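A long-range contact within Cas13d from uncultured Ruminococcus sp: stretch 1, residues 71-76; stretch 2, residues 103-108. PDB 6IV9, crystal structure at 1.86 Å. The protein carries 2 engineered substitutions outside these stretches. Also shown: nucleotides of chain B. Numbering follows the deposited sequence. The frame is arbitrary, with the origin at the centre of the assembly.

Stretch 1 71-76: YITSFG
Stretch 2 103-108: SNIELG

Residues 71-75 form the end of a β-strand that begins earlier in the chain, and residues 105-108 open a second strand that continues beyond the stretch. The two run roughly antiparallel, with 150° between their N-to-C directions, but their axes come no closer than 9.2 Å. At that spacing the backbones cannot pair as neighbours in a sheet, and the contact, which buries 255 Å² in total, is made largely by side chains. The gap narrows toward the loop that precedes the second strand: the CA atoms of Ile72 and Leu107 lie 9.3 Å apart, those of Ser74 and Asn104 only 6.4 Å.

Stretch 1 is extended throughout, with phi/psi of -120/123 at Tyr71, -100/129 at Ile72, -119/155 at Thr73, -120/168 at Ser74 and -81/127 at Phe75, before Gly76 (-95/-160) leaves the strand. The alternation of an extended chain sends the CA-to-CB bonds of Ile72 and Ser74 toward stretch 2 and that of Thr73 (chi1 67°, p) away, while Tyr71 (chi1 -56°, m; chi2 87°) is out of reach. In stretch 2, Ser103 (-62/135; chi1 -171°, t) points away, and Asn104 interrupts the extended course with -113/-17. Ile105 (-138/152), Glu106 (-112/124), Leu107 (-85/131) and Gly108 (-98/-136) follow. Asn104, Ile105 and Leu107 all point toward stretch 1; Glu106 (chi1 173°, t; chi2 127°, between wells; chi3 34°) is exposed and takes no part.

The apolar half of the contact centres on Ile72, whose m,t rotamer (chi1 -62°, chi2 -174°) presents two branches to different partners. Its CG2 meets Ile105 CD1 at 3.8 Å, and its CD1 meets Leu107 CD1 at 3.8 Å, both at van der Waals distance. Ile105 adopts p,t (chi1 56°, chi2 176°), and its extended CG1-CD1 arm carries the terminal methyl across the gap, where CD1 also lies 4.3 Å from Ser74 CB. Leu107, with chi1 -161° (t) and chi2 57° (p), directs CD1 to the end of the Ile72 side chain. All three residues are buried, so these methyl contacts are shielded from solvent.

At the narrower end the chemistry becomes polar. Asn104, in the m rotamer (chi1 -63°, chi2 -48°), donates from ND2 to Ser74 OG over 2.9 Å with an N-H...O angle of 158°; the p rotamer of Ser74 (chi1 70°) places the hydroxyl oxygen to receive it. Ser74 OG and Asn104 OD1 are also hydrogen-bonded elsewhere in the structure. The same ND2 lies 3.3 Å from Phe75 O, but the angle is too poor for a hydrogen bond.

Phe75 starts sideways at its CA-to-CB bond, and its end leads away from stretch 2. With chi1 -65° (m) and chi2 -84°, its ring reaches the RNA instead: C30 of chain B lies over one face, with C2 of the base 3.2 Å from Phe75 CE1, and A29 C2 approaches Phe75 CE1 to 3.6 Å.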

# COMPACT_ATOMS: atom_id res chain seq x y z
N TYR A 71 -0.55 -27.51 -20.02
CA TYR A 71 0.30 -27.94 -18.89
C TYR A 71 -0.48 -27.65 -17.62
O TYR A 71 -0.82 -26.52 -17.41
CB TYR A 71 1.65 -27.23 -18.93
CG TYR A 71 2.37 -27.42 -20.23
CD1 TYR A 71 2.15 -26.58 -21.29
CD2 TYR A 71 3.23 -28.48 -20.41
CE1 TYR A 71 2.79 -26.76 -22.50
CE2 TYR A 71 3.88 -28.69 -21.60
CZ TYR A 71 3.66 -27.83 -22.65
OH TYR A 71 4.29 -28.03 -23.83
N ILE A 72 -0.69 -28.67 -16.82
CA ILE A 72 -1.45 -28.56 -15.56
C ILE A 72 -0.46 -28.49 -14.41
O ILE A 72 0.42 -29.31 -14.34
CB ILE A 72 -2.38 -29.78 -15.44
CG1 ILE A 72 -3.39 -29.79 -16.58
CG2 ILE A 72 -3.04 -29.82 -14.08
CD1 ILE A 72 -4.43 -30.85 -16.48
N THR A 73 -0.62 -27.50 -13.54
CA THR A 73 0.29 -27.38 -12.39
C THR A 73 -0.52 -27.48 -11.10
O THR A 73 -1.70 -27.24 -11.11
CB THR A 73 1.07 -26.06 -12.38
OG1 THR A 73 0.15 -24.99 -12.17
CG2 THR A 73 1.88 -25.82 -13.63
N SER A 74 0.15 -27.89 -10.04
CA SER A 74 -0.46 -27.99 -8.69
C SER A 74 0.31 -27.07 -7.75
O SER A 74 1.35 -26.57 -8.12
CB SER A 74 -0.53 -29.40 -8.18
OG SER A 74 0.75 -29.90 -7.86
N PHE A 75 -0.23 -26.84 -6.58
CA PHE A 75 0.46 -25.93 -5.65
C PHE A 75 1.59 -26.63 -4.92
O PHE A 75 1.40 -27.64 -4.30
CB PHE A 75 -0.51 -25.39 -4.61
CG PHE A 75 -1.61 -24.53 -5.17
CD1 PHE A 75 -1.41 -23.19 -5.41
CD2 PHE A 75 -2.85 -25.07 -5.44
CE1 PHE A 75 -2.42 -22.40 -5.91
CE2 PHE A 75 -3.87 -24.28 -5.94
CZ PHE A 75 -3.65 -22.95 -6.18
N GLY A 76 2.75 -26.01 -5.00
CA GLY A 76 3.91 -26.36 -4.19
C GLY A 76 3.93 -25.46 -2.96
O GLY A 76 2.89 -24.92 -2.62
N SER A 103 3.71 -35.43 -6.76
CA SER A 103 2.35 -35.26 -7.33
C SER A 103 1.28 -34.97 -6.27
O SER A 103 1.25 -35.65 -5.27
CB SER A 103 1.97 -36.40 -8.21
OG SER A 103 0.77 -36.11 -8.88
N ASN A 104 0.42 -33.99 -6.55
CA ASN A 104 -0.66 -33.56 -5.63
C ASN A 104 -2.04 -33.87 -6.20
O ASN A 104 -2.99 -33.84 -5.46
CB ASN A 104 -0.56 -32.07 -5.36
CG ASN A 104 0.74 -31.76 -4.67
OD1 ASN A 104 1.08 -32.42 -3.71
ND2 ASN A 104 1.48 -30.80 -5.18
N ILE A 105 -2.12 -34.14 -7.50
CA ILE A 105 -3.44 -34.38 -8.11
C ILE A 105 -3.34 -35.54 -9.09
O ILE A 105 -2.28 -35.76 -9.63
CB ILE A 105 -3.95 -33.11 -8.80
CG1 ILE A 105 -2.95 -32.60 -9.82
CG2 ILE A 105 -4.31 -32.06 -7.77
CD1 ILE A 105 -3.43 -31.41 -10.60
N GLU A 106 -4.45 -36.24 -9.27
CA GLU A 106 -4.55 -37.39 -10.20
C GLU A 106 -5.45 -36.95 -11.34
O GLU A 106 -6.54 -36.50 -11.07
CB GLU A 106 -5.13 -38.59 -9.47
CG GLU A 106 -5.43 -39.75 -10.38
CD GLU A 106 -4.81 -41.06 -9.94
OE1 GLU A 106 -4.70 -41.29 -8.73
OE2 GLU A 106 -4.46 -41.86 -10.82
N LEU A 107 -4.97 -37.03 -12.57
CA LEU A 107 -5.79 -36.62 -13.71
C LEU A 107 -6.67 -37.79 -14.14
O LEU A 107 -6.17 -38.88 -14.31
CB LEU A 107 -4.89 -36.16 -14.85
CG LEU A 107 -5.55 -35.29 -15.91
CD1 LEU A 107 -6.16 -34.06 -15.29
CD2 LEU A 107 -4.56 -34.89 -16.98
N GLY A 108 -7.95 -37.52 -14.30
CA GLY A 108 -8.90 -38.52 -14.78
C GLY A 108 -9.12 -38.34 -16.26
O GLY A 108 -8.17 -38.12 -16.98
P C B 30 -7.65 -16.25 -4.10
OP1 C B 30 -8.86 -16.07 -3.33
OP2 C B 30 -6.46 -15.41 -3.89
O5' C B 30 -7.06 -17.71 -3.89
C5' C B 30 -7.93 -18.85 -3.84
C4' C B 30 -7.19 -20.02 -3.24
O4' C B 30 -6.07 -20.40 -4.08
C3' C B 30 -6.55 -19.86 -1.88
O3' C B 30 -7.54 -19.87 -0.86
C2' C B 30 -5.66 -21.11 -1.85
O2' C B 30 -6.37 -22.29 -1.52
C1' C B 30 -5.15 -21.13 -3.29
N1 C B 30 -3.82 -20.56 -3.45
C2 C B 30 -2.77 -21.32 -2.96
O2 C B 30 -3.03 -22.42 -2.44
N3 C B 30 -1.51 -20.85 -3.06
C4 C B 30 -1.27 -19.71 -3.70
N4 C B 30 -0.00 -19.35 -3.88
C5 C B 30 -2.32 -18.92 -4.26
C6 C B 30 -3.57 -19.42 -4.18
P A B 29 -6.15 -12.12 -8.33
OP1 A B 29 -4.93 -11.80 -7.68
OP2 A B 29 -6.24 -12.24 -9.81
O5' A B 29 -6.61 -13.48 -7.64
C5' A B 29 -7.89 -14.04 -7.94
C4' A B 29 -7.77 -15.54 -7.94
O4' A B 29 -6.81 -15.90 -8.98
C3' A B 29 -7.16 -16.14 -6.68
O3' A B 29 -8.12 -16.18 -5.61
C2' A B 29 -6.71 -17.49 -7.21
O2' A B 29 -7.81 -18.39 -7.36
C1' A B 29 -6.15 -17.09 -8.59
N9 A B 29 -4.75 -16.80 -8.54
C8 A B 29 -4.12 -15.58 -8.38
N7 A B 29 -2.84 -15.69 -8.20
C5 A B 29 -2.60 -17.06 -8.20
C6 A B 29 -1.45 -17.82 -7.99
N6 A B 29 -0.24 -17.29 -7.79
N1 A B 29 -1.57 -19.17 -8.04
C2 A B 29 -2.77 -19.69 -8.26
N3 A B 29 -3.93 -19.08 -8.44
C4 A B 29 -3.78 -17.75 -8.36